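Local coordinates for protein histone-lysine N-methyltransferase SETMAR (PDB 3BO5) that dimethylates histone H3 through the histone methyltransferase part held in this chain, and as a transposase fusion acts in DNA double-strand break repair, at residues Glu214-Val222 with Leu231-Ile239; Arg264-Pro273 with Thr282-Ser290. The protein carries 2 engineered substitutions. One frame throughout, in Å; residues are numbered along the deposited sequence.

In the fold
The chain first runs through the pre-SET region with its triangular zinc cluster and then enters the SET domain. Contact 1 comes first: strands 217-223 and 230-235 form a beta hairpin, and residues 214-222 meet 231-239 across it. The chain then passes through strand 244-247 to strand 260-266. Contact 2 closes the last loop, bringing the C-terminal residues 282-290 back onto 264-273 beside the bound S-adenosyl-L-homocysteine. The two contacts follow in series; neither nests in nor crosses the other. Their centres lie about 21 Å apart. Both reach the same mixed sheet, which ties the SET core to the post-SET tail.

Contact 1: residues Glu214-Val222 with Leu231-Ile239; sequences EPNLLMIPV and LALFAAKDI
Met219 and Leu233 face each other as a non-hydrogen-bonded pair in the antiparallel beta hairpin of strands 217-223 and 230-235, within the SET domain. CB of Met219 lies 3.8 Å from CD2 of Leu233. The Met219 chain starts with CG anti to the backbone N and bends at chi3 (-82°). Its SD thereby comes against CB of Leu231, while CE turns back to both methyls of Leu233. Leu217 extends this patch. Its CD1 touches CB of Leu233 at 3.8 Å, the two side chains crossing at about a right angle, and its other methyl, CD2, reaches CD1 of Ile239.

Ile220, Ala232 and Phe234 lie on the other face. CG1 of Ile220 meets CD2 of the Phe234 ring at 3.9 Å, approaching obliquely. CG2 of Val222 approaches CB of Ala232 and also comes near the ring plane at its edge.

Two hydrogen-bonded pairs hold the backbones in register: Leu218 with Phe234, and Ile220 with Ala232. Each pair is joined by two N-H...O bonds, four in all. A fifth bond, from Ala236 N to Asn216 O at 2.8 Å, continues the pairing past the end of the strands. It is almost straight, but its donor stands above the carbonyl plane. Ile239 crosses the Asn216 side chain with CD1 against CG.

At the open end of the hairpin, one water donates to Pro215 O at 2.8 Å and accepts from Lys237 NZ at 2.7 Å. CE of the same lysine lies 3.3 Å from Pro215 O.

Tyr247 and Ile181 cover Met219, and Tyr155 of strand 151-160 also touches it. The Asn216 amide is held from outside: ND2 donates to the backbone O of Glu244, and OD1 accepts from Ser246 N.

Contact 2: residues Arg264-Pro273 with Thr282-Ser290; sequences RLDHGKLRKP and TAFLPFDSS. With SAH (S-adenosyl-L-homocysteine), chain F.
Asp266 OD1 accepts a hydrogen bond from Ser289 OG at 2.7 Å on its syn lone pair. Asp266 CG sits between the backbone N and the carbonyl carbon (chi1 80°), which swings the carboxylate to where OD1 meets that hydroxyl. Asp266 CB lies over one face of the Phe287 ring in a CH-pi contact, 4.0 Å from its centroid. Parallel strand bonds run beside this pair, from Asp288 N to Arg264 O and from Asp266 N to Asp288 O. The terminal carboxylate of Ser290 accepts from Gly268 N through OXT at 2.8 Å.

Further along, Leu285 N bonds to Lys272 O at 2.7 Å, and a water links Lys272 N to Leu285 O. The Arg271 guanidinium lies flat on Phe284, planes 22° apart, in a cation-pi stack with CZ 3.6 Å from the ring centroid. With an alanine at Phe284 the guanidinium is likely to lose the ring face it lies on and be free to turn.

S-adenosyl-L-homocysteine (SAH), the product left by the methyl donor, lies against Arg264 and Pro273 of the first segment and Leu285 and Phe287 of the post-SET tail. Leu285 CD1 touches SAH C6, and Arg264 NH2 lies 3.3 Å from SAH SD while bonding to Asn178 O. Tyr249 meets both Arg264 and Phe287. Leu285 and Pro286 rest on His211 of strand 210-211. Leu265, in strand 260-266, packs against strand 181-185, and helix 162-169 touches Leu265 and Ser290.

Contact 1: residues Glu214-Val222 with Leu231-Ile239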
loop_
_atom_site.group_PDB
_atom_site.type_symbol
_atom_site.label_atom_id
_atom_site.label_comp_id
_atom_site.label_asym_id
_atom_site.label_seq_id
_atom_site.Cartn_x
_atom_site.Cartn_y
_atom_site.Cartn_z
ATOM N N GLU A 214 -14.646 1.551 -7.787
ATOM C CA GLU A 214 -14.804 0.096 -7.793
ATOM C C GLU A 214 -13.427 -0.447 -8.061
ATOM O O GLU A 214 -13.130 -0.952 -9.131
ATOM C CB GLU A 214 -15.766 -0.364 -8.888
ATOM C CG GLU A 214 -17.192 -0.061 -8.602
ATOM C CD GLU A 214 -18.124 -0.493 -9.744
ATOM O OE1 GLU A 214 -17.708 -1.326 -10.612
ATOM O OE2 GLU A 214 -19.267 0.032 -9.750
ATOM N N PRO A 215 -12.593 -0.378 -7.036
ATOM C CA PRO A 215 -11.197 -0.687 -7.304
ATOM C C PRO A 215 -10.932 -2.148 -7.339
ATOM O O PRO A 215 -11.756 -2.958 -6.933
ATOM C CB PRO A 215 -10.509 -0.097 -6.077
ATOM C CG PRO A 215 -11.520 -0.249 -4.986
ATOM C CD PRO A 215 -12.806 0.095 -5.649
ATOM N N ASN A 216 -9.688 -2.482 -7.700
ATOM C CA ASN A 216 -9.341 -3.912 -7.704
ATOM C C ASN A 216 -8.324 -4.313 -6.667
ATOM O O ASN A 216 -7.924 -5.476 -6.633
ATOM C CB ASN A 216 -8.879 -4.381 -9.102
ATOM C CG ASN A 216 -7.749 -3.581 -9.678
ATOM O OD1 ASN A 216 -7.072 -2.798 -8.965
ATOM N ND2 ASN A 216 -7.509 -3.738 -11.019
ATOM N N LEU A 217 -7.901 -3.336 -5.866
ATOM C CA LEU A 217 -7.018 -3.638 -4.713
ATOM C C LEU A 217 -7.745 -3.272 -3.415
ATOM O O LEU A 217 -8.533 -2.302 -3.358
ATOM C CB LEU A 217 -5.756 -2.805 -4.749
ATOM C CG LEU A 217 -4.935 -3.004 -5.997
ATOM C CD1 LEU A 217 -3.749 -2.037 -5.981
ATOM C CD2 LEU A 217 -4.502 -4.480 -6.213
ATOM N N LEU A 218 -7.384 -4.021 -2.377
ATOM C CA LEU A 218 -7.746 -3.740 -1.013
ATOM C C LEU A 218 -6.499 -3.470 -0.167
ATOM O O LEU A 218 -5.606 -4.276 -0.189
ATOM C CB LEU A 218 -8.510 -4.943 -0.362
ATOM C CG LEU A 218 -8.917 -4.786 1.087
ATOM C CD1 LEU A 218 -9.861 -3.610 1.331
ATOM C CD2 LEU A 218 -9.559 -6.147 1.611
ATOM N N MET A 219 -6.481 -2.369 0.610
ATOM C CA MET A 219 -5.344 -2.059 1.451
ATOM C C MET A 219 -5.559 -2.597 2.884
ATOM O O MET A 219 -6.611 -2.355 3.497
ATOM C CB MET A 219 -5.216 -0.538 1.556
ATOM C CG MET A 219 -3.894 -0.173 2.330
ATOM S SD MET A 219 -3.800 1.624 2.442
ATOM C CE MET A 219 -3.114 2.000 0.813
ATOM N N ILE A 220 -4.579 -3.354 3.384
ATOM C CA ILE A 220 -4.620 -3.916 4.703
ATOM C C ILE A 220 -3.386 -3.448 5.464
ATOM O O ILE A 220 -2.294 -3.596 4.947
ATOM C CB ILE A 220 -4.487 -5.489 4.571
ATOM C CG1 ILE A 220 -5.676 -6.048 3.798
ATOM C CG2 ILE A 220 -4.536 -6.161 5.941
ATOM C CD1 ILE A 220 -6.962 -5.546 4.303
ATOM N N PRO A 221 -3.552 -2.883 6.699
ATOM C CA PRO A 221 -2.317 -2.603 7.502
ATOM C C PRO A 221 -1.706 -3.916 7.942
ATOM O O PRO A 221 -2.393 -4.769 8.515
ATOM C CB PRO A 221 -2.861 -1.809 8.721
ATOM C CG PRO A 221 -4.297 -1.387 8.345
ATOM C CD PRO A 221 -4.786 -2.447 7.365
ATOM N N VAL A 222 -0.436 -4.125 7.577
ATOM C CA VAL A 222 0.225 -5.369 7.916
ATOM C C VAL A 222 1.468 -5.023 8.740
ATOM O O VAL A 222 2.338 -4.295 8.261
ATOM C CB VAL A 222 0.615 -6.145 6.647
ATOM C CG1 VAL A 222 1.464 -7.358 7.058
ATOM C CG2 VAL A 222 -0.656 -6.611 5.897
ATOM N N LEU A 231 1.348 -0.737 4.429
ATOM C CA LEU A 231 0.026 -0.489 3.841
ATOM C C LEU A 231 -0.002 -1.357 2.612
ATOM O O LEU A 231 0.459 -0.990 1.549
ATOM C CB LEU A 231 -0.111 0.997 3.455
ATOM C CG LEU A 231 0.002 1.958 4.654
ATOM C CD1 LEU A 231 -0.408 3.362 4.167
ATOM C CD2 LEU A 231 -0.724 1.504 5.896
ATOM N N ALA A 232 -0.493 -2.568 2.829
ATOM C CA ALA A 232 -0.280 -3.639 1.823
ATOM C C ALA A 232 -1.488 -3.747 0.932
ATOM O O ALA A 232 -2.584 -3.929 1.456
ATOM C CB ALA A 232 -0.050 -4.945 2.578
ATOM N N LEU A 233 -1.306 -3.685 -0.391
ATOM C CA LEU A 233 -2.480 -3.737 -1.325
ATOM C C LEU A 233 -2.468 -5.155 -1.878
ATOM O O LEU A 233 -1.434 -5.652 -2.356
ATOM C CB LEU A 233 -2.317 -2.786 -2.516
ATOM C CG LEU A 233 -2.499 -1.390 -1.896
ATOM C CD1 LEU A 233 -1.372 -0.415 -2.012
ATOM C CD2 LEU A 233 -3.898 -0.873 -2.004
ATOM N N PHE A 234 -3.642 -5.790 -1.702
ATOM C CA PHE A 234 -3.875 -7.154 -2.252
ATOM C C PHE A 234 -4.914 -7.106 -3.323
ATOM O O PHE A 234 -5.815 -6.261 -3.300
ATOM C CB PHE A 234 -4.366 -8.103 -1.126
ATOM C CG PHE A 234 -3.343 -8.359 -0.038
ATOM C CD1 PHE A 234 -2.537 -9.472 -0.084
ATOM C CD2 PHE A 234 -3.271 -7.484 1.043
ATOM C CE1 PHE A 234 -1.612 -9.707 0.942
ATOM C CE2 PHE A 234 -2.302 -7.671 2.038
ATOM C CZ PHE A 234 -1.503 -8.753 2.008
ATOM N N ALA A 235 -4.803 -8.025 -4.292
ATOM C CA ALA A 235 -5.838 -8.050 -5.329
ATOM C C ALA A 235 -7.169 -8.473 -4.732
ATOM O O ALA A 235 -7.240 -9.528 -4.087
ATOM C CB ALA A 235 -5.411 -9.049 -6.436
ATOM N N ALA A 236 -8.216 -7.665 -4.984
ATOM C CA ALA A 236 -9.549 -7.933 -4.435
ATOM C C ALA A 236 -10.337 -8.908 -5.360
ATOM O O ALA A 236 -11.428 -9.439 -5.003
ATOM C CB ALA A 236 -10.303 -6.659 -4.292
ATOM N N LYS A 237 -9.808 -9.064 -6.549
ATOM C CA LYS A 237 -10.415 -9.890 -7.620
ATOM C C LYS A 237 -9.298 -10.332 -8.555
ATOM O O LYS A 237 -8.189 -9.815 -8.458
ATOM C CB LYS A 237 -11.512 -9.124 -8.376
ATOM C CG LYS A 237 -11.082 -7.778 -8.907
ATOM C CD LYS A 237 -12.331 -6.862 -9.148
ATOM C CE LYS A 237 -12.730 -5.970 -7.944
ATOM N NZ LYS A 237 -14.061 -5.292 -8.293
ATOM N N ASP A 238 -9.535 -11.245 -9.487
ATOM C CA ASP A 238 -8.502 -11.530 -10.462
ATOM C C ASP A 238 -8.291 -10.278 -11.334
ATOM O O ASP A 238 -9.287 -9.652 -11.786
ATOM C CB ASP A 238 -8.958 -12.653 -11.405
ATOM C CG ASP A 238 -8.959 -14.023 -10.757
ATOM O OD1 ASP A 238 -8.406 -14.235 -9.636
ATOM O OD2 ASP A 238 -9.571 -14.953 -11.373
ATOM N N ILE A 239 -7.048 -9.924 -11.528
ATOM C CA ILE A 239 -6.695 -8.729 -12.344
ATOM C C ILE A 239 -5.946 -9.233 -13.579
ATOM O O ILE A 239 -5.039 -10.047 -13.486
ATOM C CB ILE A 239 -5.762 -7.845 -11.491
ATOM C CG1 ILE A 239 -6.539 -7.448 -10.214
ATOM C CG2 ILE A 239 -5.275 -6.649 -12.339
ATOM C CD1 ILE A 239 -5.679 -6.725 -9.159
HETATM O O HOH W 1 -14.554 -3.006 -6.890
#

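Contact 2: residues Arg264-Pro273 with Thr282-Ser290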
loop_
_atom_site.group_PDB
_atom_site.type_symbol
_atom_site.label_atom_id
_atom_site.label_comp_id
_atom_site.label_asym_id
_atom_site.label_seq_id
_atom_site.Cartn_x
_atom_site.Cartn_y
_atom_site.Cartn_z
ATOM N N ARG A 264 -7.039 9.006 1.947
ATOM C CA ARG A 264 -6.122 9.906 1.256
ATOM C C ARG A 264 -6.479 11.358 1.543
ATOM O O ARG A 264 -7.650 11.724 1.605
ATOM C CB ARG A 264 -6.141 9.655 -0.252
ATOM C CG ARG A 264 -5.457 8.365 -0.572
ATOM C CD ARG A 264 -3.952 8.548 -0.740
ATOM N NE ARG A 264 -3.514 9.292 -1.894
ATOM C CZ ARG A 264 -3.121 8.723 -3.054
ATOM N NH1 ARG A 264 -3.074 7.391 -3.134
ATOM N NH2 ARG A 264 -2.731 9.474 -4.069
ATOM N N LEU A 265 -5.470 12.208 1.704
ATOM C CA LEU A 265 -5.770 13.593 2.140
ATOM C C LEU A 265 -5.488 14.561 1.004
ATOM O O LEU A 265 -4.616 14.307 0.157
ATOM C CB LEU A 265 -4.841 13.953 3.300
ATOM C CG LEU A 265 -4.897 12.988 4.503
ATOM C CD1 LEU A 265 -3.885 13.510 5.555
ATOM C CD2 LEU A 265 -6.264 12.774 5.055
ATOM N N ASP A 266 -6.209 15.688 1.002
ATOM C CA ASP A 266 -5.802 16.738 0.074
ATOM C C ASP A 266 -6.061 18.088 0.727
ATOM O O ASP A 266 -6.412 18.169 1.923
ATOM C CB ASP A 266 -6.479 16.573 -1.278
ATOM C CG ASP A 266 -7.905 17.082 -1.313
ATOM O OD1 ASP A 266 -8.568 17.039 -0.254
ATOM O OD2 ASP A 266 -8.382 17.467 -2.467
ATOM N N HIS A 267 -5.837 19.125 -0.046
ATOM C CA HIS A 267 -6.103 20.459 0.465
ATOM C C HIS A 267 -7.134 21.108 -0.417
ATOM O O HIS A 267 -7.132 20.950 -1.655
ATOM C CB HIS A 267 -4.836 21.291 0.422
ATOM C CG HIS A 267 -5.003 22.684 0.947
ATOM N ND1 HIS A 267 -5.479 22.952 2.216
ATOM C CD2 HIS A 267 -4.744 23.887 0.378
ATOM C CE1 HIS A 267 -5.517 24.263 2.402
ATOM N NE2 HIS A 267 -5.060 24.850 1.312
ATOM N N GLY A 268 -7.977 21.862 0.255
ATOM C CA GLY A 268 -8.792 22.823 -0.431
ATOM C C GLY A 268 -10.162 22.251 -0.622
ATOM O O GLY A 268 -10.395 21.026 -0.542
ATOM N N LYS A 269 -11.084 23.163 -0.881
ATOM C CA LYS A 269 -12.441 22.805 -0.729
ATOM C C LYS A 269 -13.056 22.251 -2.015
ATOM O O LYS A 269 -14.015 21.502 -1.911
ATOM C CB LYS A 269 -13.227 23.986 -0.178
ATOM C CG LYS A 269 -12.633 24.478 1.172
ATOM C CD LYS A 269 -12.940 23.494 2.325
ATOM C CE LYS A 269 -12.422 24.017 3.695
ATOM N NZ LYS A 269 -12.629 22.982 4.771
ATOM N N LEU A 270 -12.472 22.551 -3.177
ATOM C CA LEU A 270 -12.962 21.919 -4.454
ATOM C C LEU A 270 -13.016 20.401 -4.362
ATOM O O LEU A 270 -12.122 19.771 -3.789
ATOM C CB LEU A 270 -12.137 22.287 -5.684
ATOM C CG LEU A 270 -12.309 23.684 -6.261
ATOM C CD1 LEU A 270 -11.559 23.896 -7.532
ATOM C CD2 LEU A 270 -13.761 23.919 -6.503
ATOM N N ARG A 271 -14.122 19.843 -4.846
ATOM C CA ARG A 271 -14.273 18.394 -4.905
ATOM C C ARG A 271 -13.697 18.012 -6.274
ATOM O O ARG A 271 -14.205 18.473 -7.329
ATOM C CB ARG A 271 -15.762 18.069 -4.735
ATOM C CG ARG A 271 -16.260 18.569 -3.352
ATOM C CD ARG A 271 -17.734 18.465 -3.140
ATOM N NE ARG A 271 -18.132 17.051 -3.110
ATOM C CZ ARG A 271 -17.972 16.236 -2.068
ATOM N NH1 ARG A 271 -17.415 16.682 -0.925
ATOM N NH2 ARG A 271 -18.373 14.975 -2.175
ATOM N N LYS A 272 -12.610 17.211 -6.313
ATOM C CA LYS A 272 -11.950 16.916 -7.573
ATOM C C LYS A 272 -12.739 15.835 -8.282
ATOM O O LYS A 272 -13.271 14.956 -7.621
ATOM C CB LYS A 272 -10.557 16.392 -7.290
ATOM C CG LYS A 272 -9.676 17.488 -6.676
ATOM C CD LYS A 272 -8.263 17.102 -6.928
ATOM C CE LYS A 272 -7.266 18.118 -6.364
ATOM N NZ LYS A 272 -5.958 17.771 -6.996
ATOM N N PRO A 273 -12.885 15.944 -9.596
ATOM C CA PRO A 273 -13.712 14.954 -10.325
ATOM C C PRO A 273 -12.983 13.642 -10.402
ATOM O O PRO A 273 -11.759 13.637 -10.486
ATOM C CB PRO A 273 -13.792 15.487 -11.734
ATOM C CG PRO A 273 -13.220 16.840 -11.673
ATOM C CD PRO A 273 -12.384 17.011 -10.481
ATOM N N THR A 282 -18.931 7.959 -8.071
ATOM C CA THR A 282 -19.630 9.024 -7.348
ATOM C C THR A 282 -19.358 10.365 -8.019
ATOM O O THR A 282 -19.947 11.395 -7.601
ATOM C CB THR A 282 -19.064 9.121 -5.956
ATOM O OG1 THR A 282 -17.661 9.429 -6.062
ATOM C CG2 THR A 282 -19.259 7.822 -5.220
ATOM N N ALA A 283 -18.467 10.374 -9.025
ATOM C CA ALA A 283 -18.006 11.540 -9.782
ATOM C C ALA A 283 -17.018 12.424 -9.009
ATOM O O ALA A 283 -16.534 13.428 -9.568
ATOM C CB ALA A 283 -19.237 12.429 -10.304
ATOM N N PHE A 284 -16.701 12.074 -7.762
ATOM C CA PHE A 284 -15.675 12.848 -7.070
ATOM C C PHE A 284 -14.634 11.961 -6.420
ATOM O O PHE A 284 -14.925 10.858 -5.916
ATOM C CB PHE A 284 -16.178 14.008 -6.174
ATOM C CG PHE A 284 -15.824 13.878 -4.630
ATOM C CD1 PHE A 284 -16.370 12.904 -3.839
ATOM C CD2 PHE A 284 -14.995 14.810 -4.014
ATOM C CE1 PHE A 284 -16.071 12.805 -2.468
ATOM C CE2 PHE A 284 -14.667 14.722 -2.649
ATOM C CZ PHE A 284 -15.220 13.736 -1.873
ATOM N N LEU A 285 -13.415 12.482 -6.430
ATOM C CA LEU A 285 -12.323 11.804 -5.824
ATOM C C LEU A 285 -12.428 12.031 -4.326
ATOM O O LEU A 285 -12.385 13.200 -3.864
ATOM C CB LEU A 285 -11.026 12.379 -6.457
ATOM C CG LEU A 285 -9.886 11.601 -6.984
ATOM C CD1 LEU A 285 -10.452 10.480 -7.864
ATOM C CD2 LEU A 285 -9.022 12.602 -7.703
ATOM N N PRO A 286 -12.593 10.964 -3.551
ATOM C CA PRO A 286 -12.942 11.109 -2.127
ATOM C C PRO A 286 -11.754 11.356 -1.180
ATOM O O PRO A 286 -11.542 10.561 -0.251
ATOM C CB PRO A 286 -13.653 9.820 -1.814
ATOM C CG PRO A 286 -12.833 8.760 -2.695
ATOM C CD PRO A 286 -12.542 9.538 -3.969
ATOM N N PHE A 287 -11.053 12.457 -1.408
ATOM C CA PHE A 287 -10.038 12.903 -0.415
ATOM C C PHE A 287 -10.706 13.454 0.830
ATOM O O PHE A 287 -11.829 13.981 0.758
ATOM C CB PHE A 287 -9.179 14.004 -1.030
ATOM C CG PHE A 287 -8.280 13.554 -2.109
ATOM C CD1 PHE A 287 -7.118 12.809 -1.834
ATOM C CD2 PHE A 287 -8.529 13.940 -3.435
ATOM C CE1 PHE A 287 -6.247 12.415 -2.879
ATOM C CE2 PHE A 287 -7.694 13.568 -4.454
ATOM C CZ PHE A 287 -6.521 12.804 -4.203
ATOM N N ASP A 288 -10.004 13.324 1.962
ATOM C CA ASP A 288 -10.310 14.106 3.138
ATOM C C ASP A 288 -9.546 15.416 3.009
ATOM O O ASP A 288 -8.309 15.436 3.002
ATOM C CB ASP A 288 -9.917 13.358 4.393
ATOM C CG ASP A 288 -10.188 14.178 5.670
ATOM O OD1 ASP A 288 -11.070 15.060 5.599
ATOM O OD2 ASP A 288 -9.536 13.938 6.720
ATOM N N SER A 289 -10.289 16.515 2.903
ATOM C CA SER A 289 -9.737 17.835 2.606
ATOM C C SER A 289 -9.427 18.634 3.851
ATOM O O SER A 289 -10.194 18.593 4.819
ATOM C CB SER A 289 -10.735 18.612 1.763
ATOM O OG SER A 289 -11.019 17.855 0.598
ATOM N N SER A 290 -8.310 19.359 3.807
ATOM C CA SER A 290 -7.963 20.359 4.823
ATOM C C SER A 290 -7.442 21.640 4.165
ATOM O O SER A 290 -6.607 22.396 4.735
ATOM C CB SER A 290 -6.932 19.777 5.781
ATOM O OG SER A 290 -7.317 18.478 6.222
ATOM O OXT SER A 290 -7.879 21.940 3.028
HETATM N N SAH F . -2.022 10.103 -11.284
HETATM C CA SAH F . -0.950 10.270 -10.250
HETATM C CB SAH F . -0.762 8.997 -9.390
HETATM C CG SAH F . -1.860 8.948 -8.312
HETATM S SD SAH F . -1.649 10.261 -7.075
HETATM C C SAH F . 0.357 10.682 -10.966
HETATM O O SAH F . 0.350 10.988 -12.154
HETATM O OXT SAH F . 1.428 10.678 -10.276
HETATM C "C5'" SAH F . -3.326 10.925 -7.034
HETATM C "C4'" SAH F . -3.669 11.864 -8.188
HETATM O "O4'" SAH F . -3.935 11.134 -9.389
HETATM C "C3'" SAH F . -4.926 12.650 -7.960
HETATM O "O3'" SAH F . -4.653 13.846 -7.179
HETATM C "C2'" SAH F . -5.404 12.976 -9.344
HETATM O "O2'" SAH F . -4.564 13.949 -9.991
HETATM C "C1'" SAH F . -5.092 11.674 -10.056
HETATM N N9 SAH F . -6.156 10.662 -9.900
HETATM C C8 SAH F . -6.085 9.434 -9.247
HETATM N N7 SAH F . -7.227 8.797 -9.421
HETATM C C5 SAH F . -8.037 9.545 -10.198
HETATM C C6 SAH F . -9.361 9.327 -10.635
HETATM N N6 SAH F . -10.087 8.224 -10.438
HETATM N N1 SAH F . -9.903 10.370 -11.380
HETATM C C2 SAH F . -9.205 11.505 -11.654
HETATM N N3 SAH F . -7.902 11.749 -11.270
HETATM C C4 SAH F . -7.400 10.755 -10.485
HETATM O O HOH W 2 -10.249 10.163 2.034
HETATM O O HOH W 3 -11.685 15.861 -4.103
#